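Local atomic coordinates of putative O-Methyltransferase (Corynebacterium glutamicum, PDB entry 3DR5), a protein that probably transfers a methyl group from S-adenosyl-L-methionine to an oxygen atom of an acceptor whose identity is not established. Residues T82-I87 with A99-A104; Y73-L78 with S109-L114; L34-E39 with A67-L72. All coordinates share one frame; numbering follows the deposited sequence.

Contact 1 of 3, residues T82-I87 with A99-A104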
# COMPACT_ATOMS: atom_id res chain seq x y z
N THR A 82 -4.21 -16.11 12.46
CA THR A 82 -2.86 -16.11 11.90
C THR A 82 -1.93 -15.65 13.02
O THR A 82 -2.40 -15.18 14.07
CB THR A 82 -2.70 -15.12 10.72
OG1 THR A 82 -2.90 -13.78 11.20
CG2 THR A 82 -3.71 -15.43 9.62
N THR A 83 -0.63 -15.79 12.83
CA THR A 83 0.33 -15.35 13.85
C THR A 83 1.33 -14.36 13.27
O THR A 83 1.48 -14.22 12.05
CB THR A 83 1.16 -16.53 14.43
OG1 THR A 83 1.98 -17.10 13.40
CG2 THR A 83 0.25 -17.61 15.02
N LEU A 84 2.01 -13.64 14.16
CA LEU A 84 3.06 -12.73 13.74
C LEU A 84 4.34 -13.40 14.22
O LEU A 84 4.47 -13.75 15.40
CB LEU A 84 2.94 -11.34 14.40
CG LEU A 84 4.18 -10.43 14.25
CD1 LEU A 84 4.37 -10.01 12.79
CD2 LEU A 84 3.99 -9.21 15.13
N THR A 85 5.27 -13.61 13.30
CA THR A 85 6.55 -14.23 13.64
C THR A 85 7.61 -13.13 13.58
O THR A 85 7.85 -12.54 12.53
CB THR A 85 6.90 -15.36 12.64
OG1 THR A 85 5.94 -16.41 12.77
CG2 THR A 85 8.29 -15.89 12.90
N CYS A 86 8.23 -12.86 14.73
CA CYS A 86 9.26 -11.85 14.83
C CYS A 86 10.62 -12.53 14.86
O CYS A 86 10.80 -13.56 15.49
CB CYS A 86 9.08 -11.02 16.10
SG CYS A 86 7.46 -10.24 16.26
N ILE A 87 11.59 -11.93 14.18
CA ILE A 87 12.93 -12.50 14.11
C ILE A 87 14.06 -11.50 14.37
O ILE A 87 14.22 -10.53 13.62
CB ILE A 87 13.20 -13.12 12.72
CG1 ILE A 87 12.02 -13.97 12.27
CG2 ILE A 87 14.50 -13.93 12.76
CD1 ILE A 87 12.24 -14.70 10.96
N ALA A 99 7.05 -7.74 25.55
CA ALA A 99 6.51 -6.82 26.55
C ALA A 99 5.45 -5.93 25.88
O ALA A 99 4.32 -5.84 26.35
CB ALA A 99 7.63 -5.95 27.12
N LEU A 100 5.83 -5.26 24.79
CA LEU A 100 4.90 -4.38 24.07
C LEU A 100 3.62 -5.10 23.64
O LEU A 100 2.53 -4.52 23.69
CB LEU A 100 5.60 -3.75 22.86
CG LEU A 100 6.56 -2.60 23.21
CD1 LEU A 100 7.42 -2.27 22.01
CD2 LEU A 100 5.76 -1.37 23.67
N PHE A 101 3.74 -6.35 23.21
CA PHE A 101 2.57 -7.11 22.81
C PHE A 101 1.75 -7.40 24.06
O PHE A 101 0.53 -7.27 24.06
CB PHE A 101 2.99 -8.42 22.11
CG PHE A 101 3.75 -8.20 20.82
CD1 PHE A 101 3.41 -7.15 19.96
CD2 PHE A 101 4.81 -9.03 20.48
CE1 PHE A 101 4.11 -6.94 18.77
CE2 PHE A 101 5.52 -8.83 19.29
CZ PHE A 101 5.17 -7.78 18.44
N ARG A 102 2.43 -7.79 25.14
CA ARG A 102 1.76 -8.08 26.41
C ARG A 102 0.98 -6.84 26.87
O ARG A 102 -0.20 -6.94 27.23
CB ARG A 102 2.78 -8.44 27.48
CG ARG A 102 2.19 -8.93 28.81
CD ARG A 102 2.96 -8.40 30.02
NE ARG A 102 4.39 -8.25 29.75
CZ ARG A 102 5.21 -9.24 29.41
NH1 ARG A 102 4.74 -10.48 29.30
NH2 ARG A 102 6.49 -9.00 29.16
N GLU A 103 1.63 -5.67 26.87
CA GLU A 103 1.00 -4.42 27.30
C GLU A 103 -0.19 -4.08 26.42
O GLU A 103 -1.25 -3.70 26.93
CB GLU A 103 2.05 -3.30 27.36
CG GLU A 103 2.78 -3.29 28.70
CD GLU A 103 4.19 -2.80 28.58
OE1 GLU A 103 4.42 -1.84 27.80
OE2 GLU A 103 5.08 -3.36 29.26
N ALA A 104 -0.02 -4.19 25.10
CA ALA A 104 -1.16 -4.01 24.20
C ALA A 104 -1.98 -5.25 24.64
O ALA A 104 -1.45 -6.18 25.28
CB ALA A 104 -0.72 -4.15 22.76
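In the beta-alpha-beta unit made of strand 83-87, helix 91-103 and strand 111-114, the helix brings the far end of the F101 ring up to the adjoining side chains of L84 and C86 on the first strand. The gap it spans is wide, 10.7 Å between L84 CA and F101 CA, and the far end of the ring does the touching. F101 CZ lies 3.8 Å from L84 CD2, where the leucine side chain crosses the phenylalanine at about a right angle. With CG anti to the backbone N (chi1 167°), L84 directs this methyl at the helix. C86, two residues further along and on the same side of the strand, brings its sulfur to the ring edge instead. C86 SG is 3.9 Å from F101 CE2 and stays close to the ring plane, 77° off the normal, which makes this an edge-on sulfur-aromatic contact. In this Rossmann-like fold the F101 ring thus packs helix 91-103 onto the sheet at strand 83-87. No hydrogen bond crosses here; the contact is apolar and buried. Helix 67-77 supplies further packing, with L75 against both L84 and F101, and A67 against C86. On the neighbouring strand V111 also reaches F101.

Contact 2 of 3, residues Y73-L78 with S109-L114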
# COMPACT_ATOMS: atom_id res chain seq x y z
N TYR A 73 1.46 -2.66 14.27
CA TYR A 73 0.77 -2.16 13.08
C TYR A 73 0.23 -3.32 12.27
O TYR A 73 -0.87 -3.27 11.74
CB TYR A 73 1.73 -1.36 12.22
CG TYR A 73 2.00 0.03 12.74
CD1 TYR A 73 1.00 1.00 12.72
CD2 TYR A 73 3.27 0.38 13.20
CE1 TYR A 73 1.25 2.29 13.15
CE2 TYR A 73 3.54 1.67 13.64
CZ TYR A 73 2.53 2.62 13.61
OH TYR A 73 2.81 3.90 14.00
N ILE A 74 1.02 -4.38 12.18
CA ILE A 74 0.65 -5.57 11.44
C ILE A 74 -0.50 -6.31 12.14
O ILE A 74 -1.47 -6.71 11.49
CB ILE A 74 1.88 -6.51 11.27
CG1 ILE A 74 2.87 -5.87 10.29
CG2 ILE A 74 1.45 -7.89 10.78
CD1 ILE A 74 4.10 -6.73 9.99
N LEU A 75 -0.40 -6.48 13.46
CA LEU A 75 -1.43 -7.17 14.23
C LEU A 75 -2.79 -6.47 14.14
O LEU A 75 -3.83 -7.12 14.22
CB LEU A 75 -0.99 -7.32 15.70
CG LEU A 75 0.10 -8.38 15.89
CD1 LEU A 75 0.71 -8.28 17.29
CD2 LEU A 75 -0.51 -9.77 15.65
N ASN A 76 -2.78 -5.16 13.95
CA ASN A 76 -4.02 -4.40 13.81
C ASN A 76 -4.85 -4.90 12.63
O ASN A 76 -6.07 -4.99 12.73
CB ASN A 76 -3.71 -2.91 13.60
CG ASN A 76 -3.56 -2.15 14.90
OD1 ASN A 76 -2.93 -1.08 14.95
ND2 ASN A 76 -4.15 -2.68 15.96
N GLY A 77 -4.19 -5.23 11.52
CA GLY A 77 -4.92 -5.68 10.34
C GLY A 77 -5.06 -7.17 10.09
O GLY A 77 -6.06 -7.63 9.53
N LEU A 78 -4.07 -7.92 10.52
CA LEU A 78 -4.04 -9.37 10.36
C LEU A 78 -5.29 -10.10 10.88
O LEU A 78 -5.82 -9.76 11.93
CB LEU A 78 -2.79 -9.91 11.07
CG LEU A 78 -1.81 -10.87 10.40
CD1 LEU A 78 -1.47 -10.40 8.99
CD2 LEU A 78 -0.54 -10.96 11.26
N SER A 109 -0.47 -16.31 22.08
CA SER A 109 -0.73 -17.25 20.99
C SER A 109 -0.72 -16.62 19.60
O SER A 109 -0.62 -17.32 18.59
CB SER A 109 -2.08 -17.92 21.23
OG SER A 109 -3.02 -16.99 21.73
N ARG A 110 -0.81 -15.29 19.56
CA ARG A 110 -0.82 -14.55 18.30
C ARG A 110 0.58 -14.21 17.80
O ARG A 110 0.77 -13.93 16.62
CB ARG A 110 -1.61 -13.25 18.46
CG ARG A 110 -3.11 -13.40 18.68
CD ARG A 110 -3.79 -14.09 17.51
NE ARG A 110 -3.41 -13.56 16.19
CZ ARG A 110 -3.81 -12.40 15.69
NH1 ARG A 110 -4.61 -11.61 16.38
NH2 ARG A 110 -3.44 -12.05 14.46
N VAL A 111 1.55 -14.25 18.70
CA VAL A 111 2.93 -13.91 18.36
C VAL A 111 3.92 -15.05 18.60
O VAL A 111 3.70 -15.91 19.46
CB VAL A 111 3.41 -12.67 19.14
CG1 VAL A 111 4.90 -12.46 18.92
CG2 VAL A 111 2.63 -11.43 18.70
N ARG A 112 5.00 -15.04 17.84
CA ARG A 112 6.04 -16.04 17.95
C ARG A 112 7.38 -15.33 17.73
O ARG A 112 7.57 -14.66 16.71
CB ARG A 112 5.80 -17.10 16.87
CG ARG A 112 6.92 -18.08 16.65
CD ARG A 112 7.01 -18.42 15.17
NE ARG A 112 7.04 -19.85 14.93
CZ ARG A 112 7.02 -20.41 13.72
NH1 ARG A 112 6.98 -19.65 12.63
NH2 ARG A 112 7.05 -21.73 13.61
N PHE A 113 8.30 -15.46 18.68
CA PHE A 113 9.59 -14.81 18.53
C PHE A 113 10.71 -15.82 18.30
O PHE A 113 10.89 -16.77 19.07
CB PHE A 113 9.92 -13.94 19.74
CG PHE A 113 10.87 -12.80 19.43
CD1 PHE A 113 10.41 -11.49 19.35
CD2 PHE A 113 12.22 -13.05 19.17
CE1 PHE A 113 11.27 -10.44 19.00
CE2 PHE A 113 13.09 -12.02 18.82
CZ PHE A 113 12.61 -10.71 18.74
N LEU A 114 11.46 -15.63 17.22
CA LEU A 114 12.58 -16.52 16.93
C LEU A 114 13.89 -15.76 17.17
O LEU A 114 14.28 -14.90 16.37
CB LEU A 114 12.51 -17.02 15.47
CG LEU A 114 11.17 -17.60 14.98
CD1 LEU A 114 11.29 -18.04 13.53
CD2 LEU A 114 10.76 -18.77 15.87
O HOH W 1 -4.62 -9.52 14.29
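L75 lays its CD2 methyl over one face of the R110 guanidinium, 3.8 Å above the plane and displaced toward the rim, nearest to NH2. The two side chains run past each other in opposite directions. L78 approaches the same nitrogen from the edge, its CB 4.1 Å from R110 NH2 and near the guanidinium plane. Bends at chi2 (-62°) and chi3 (-47°) fold the arginine back to this position. A water in the guanidinium plane completes the grip. It accepts from R110 NH2 at 2.8 Å and donates to the carbonyl oxygens of L75 and L78, the bond to L78 O measuring 2.7 Å. NH2 thus reaches these carbonyls through water, while NE is hydrogen-bonded directly to T82 O; the carbonyls gathered there may favour the positive charge. The other branch of L75 serves the strand: L75 CD1 is 3.9 Å from V111 CG2, and these side chains cross at about a right angle. Together they join helix 67-77 to strand 111-114, the edge strand of this chain's sheet beside 83-87, in the helix-on-sheet layering of a Rossmann-like alpha/beta/alpha sandwich.

Contact 3 of 3, residues L34-E39 with A67-L72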
# COMPACT_ATOMS: atom_id res chain seq x y z
N LEU A 34 16.76 2.30 17.95
CA LEU A 34 16.36 1.33 16.92
C LEU A 34 15.67 1.96 15.72
O LEU A 34 14.97 2.96 15.86
CB LEU A 34 15.41 0.29 17.53
CG LEU A 34 15.84 -0.38 18.84
CD1 LEU A 34 14.70 -1.23 19.40
CD2 LEU A 34 17.07 -1.24 18.59
N PRO A 35 15.87 1.38 14.52
CA PRO A 35 15.26 1.88 13.28
C PRO A 35 13.75 1.66 13.37
O PRO A 35 13.29 0.51 13.40
CB PRO A 35 15.88 1.00 12.19
CG PRO A 35 17.05 0.30 12.87
CD PRO A 35 16.63 0.14 14.29
N ALA A 36 12.99 2.75 13.40
CA ALA A 36 11.54 2.66 13.53
C ALA A 36 10.77 3.38 12.42
O ALA A 36 10.80 4.61 12.34
CB ALA A 36 11.10 3.21 14.88
N PRO A 37 10.06 2.63 11.57
CA PRO A 37 9.28 3.21 10.48
C PRO A 37 8.32 4.26 11.05
O PRO A 37 7.76 4.05 12.12
CB PRO A 37 8.51 2.01 9.91
CG PRO A 37 9.37 0.85 10.25
CD PRO A 37 9.89 1.16 11.63
N ASP A 38 8.13 5.36 10.32
CA ASP A 38 7.23 6.41 10.81
C ASP A 38 5.77 5.95 10.82
O ASP A 38 5.45 4.83 10.40
CB ASP A 38 7.41 7.71 9.98
CG ASP A 38 7.00 7.57 8.52
OD1 ASP A 38 6.77 6.43 8.06
OD2 ASP A 38 6.92 8.61 7.84
N GLU A 39 4.88 6.82 11.29
CA GLU A 39 3.47 6.50 11.40
C GLU A 39 2.79 6.15 10.08
O GLU A 39 1.93 5.27 10.04
CB GLU A 39 2.73 7.66 12.06
CG GLU A 39 1.20 7.51 12.11
CD GLU A 39 0.74 6.30 12.90
OE1 GLU A 39 1.37 5.99 13.94
OE2 GLU A 39 -0.26 5.66 12.50
N ALA A 67 10.69 -5.12 16.48
CA ALA A 67 9.52 -5.90 16.08
C ALA A 67 8.25 -5.52 16.81
O ALA A 67 7.14 -5.80 16.34
CB ALA A 67 9.81 -7.39 16.27
N GLY A 68 8.41 -4.88 17.96
CA GLY A 68 7.27 -4.48 18.75
C GLY A 68 6.44 -3.40 18.10
O GLY A 68 5.20 -3.49 18.05
N LEU A 69 7.10 -2.36 17.60
CA LEU A 69 6.41 -1.26 16.96
C LEU A 69 5.78 -1.78 15.66
O LEU A 69 4.58 -1.71 15.46
CB LEU A 69 7.38 -0.11 16.67
CG LEU A 69 6.83 1.06 15.85
CD1 LEU A 69 5.74 1.79 16.62
CD2 LEU A 69 7.95 2.00 15.49
N VAL A 70 6.62 -2.31 14.77
CA VAL A 70 6.17 -2.86 13.50
C VAL A 70 5.04 -3.89 13.67
O VAL A 70 4.02 -3.82 12.97
CB VAL A 70 7.35 -3.53 12.75
CG1 VAL A 70 6.85 -4.35 11.55
CG2 VAL A 70 8.32 -2.46 12.28
N GLY A 71 5.24 -4.82 14.60
CA GLY A 71 4.28 -5.88 14.87
C GLY A 71 2.90 -5.40 15.27
O GLY A 71 1.90 -6.05 14.96
N LEU A 72 2.86 -4.30 16.00
CA LEU A 72 1.59 -3.74 16.45
C LEU A 72 0.78 -3.24 15.26
O LEU A 72 -0.45 -3.36 15.24
CB LEU A 72 1.84 -2.60 17.46
CG LEU A 72 2.26 -3.07 18.87
CD1 LEU A 72 2.63 -1.86 19.73
CD2 LEU A 72 1.11 -3.84 19.54
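The CD2 methyl of L69 is the main bump of this contact, and it settles into a shallow hollow on the 34-39 loop bounded by A36 CB, P37 O and the P37 ring. Its fit is uneven. Against A36 CB it is pressed to 3.4 Å, tighter than usual for two carbons, whereas P37 O stands 3.9 Å from L69 CD2 and P37 CD 4.4 Å from the same methyl. L69 reaches this spot with CG anti to the backbone N (chi1 173°) and a turned chi2 (66°), which puts CD2 at the tip facing the loop. The next residue of the helix makes a second, smaller bump. V70 CG2 comes up against the CG-CD side of the P37 ring, 4.0 Å from P37 CD, and the two side chains cross at about a right angle. P37 is thus touched by both helix residues, on its ring by V70 and on its ring and carbonyl by L69. A36 CA and L69 CA are 7.3 Å apart, the nearest CA pair of the two segments. No hydrogen bond links the two segments. P37 O is instead hydrogen-bonded to R26 NH2 of helix 20-31, and that helix also packs here, A29 meeting A36 while A25 and R26 meet L69. Just beyond the prolines, D38 turns its CB away from the contact and acts as N-cap of helix 39-51, its OD1 also bonding T41 OG1. The loop leads into helix 39-51 and rests on helix 67-77, the first helix after strand 59-63. The turn between that strand and helix 67-77 probably contributes to the S-adenosyl-L-methionine site, as in class I methyltransferases of the same Rossmann-like fold.

From the N terminus, contact 3 comes first: the loop before helix 39-51 meets 67-72, closing a loop that holds that helix and strand 59-63. Helix 67-77 then continues straight into 73-78, where contact 2 opens. Inside contact 2 is nested contact 1, which opens on strand 83-87 and closes on helix 91-103 before strand 111-114 completes the outer loop; contact 3 stands in series with both. Strands 83-87 and 111-114 pair side by side, with probable hydrogen bonds such as L84 N to R110 O, 2.8 Å. Helix 67-77 ties all three: L84 CD2 packs against G71 CA, and Y73 OH probably bonds E39 OE1.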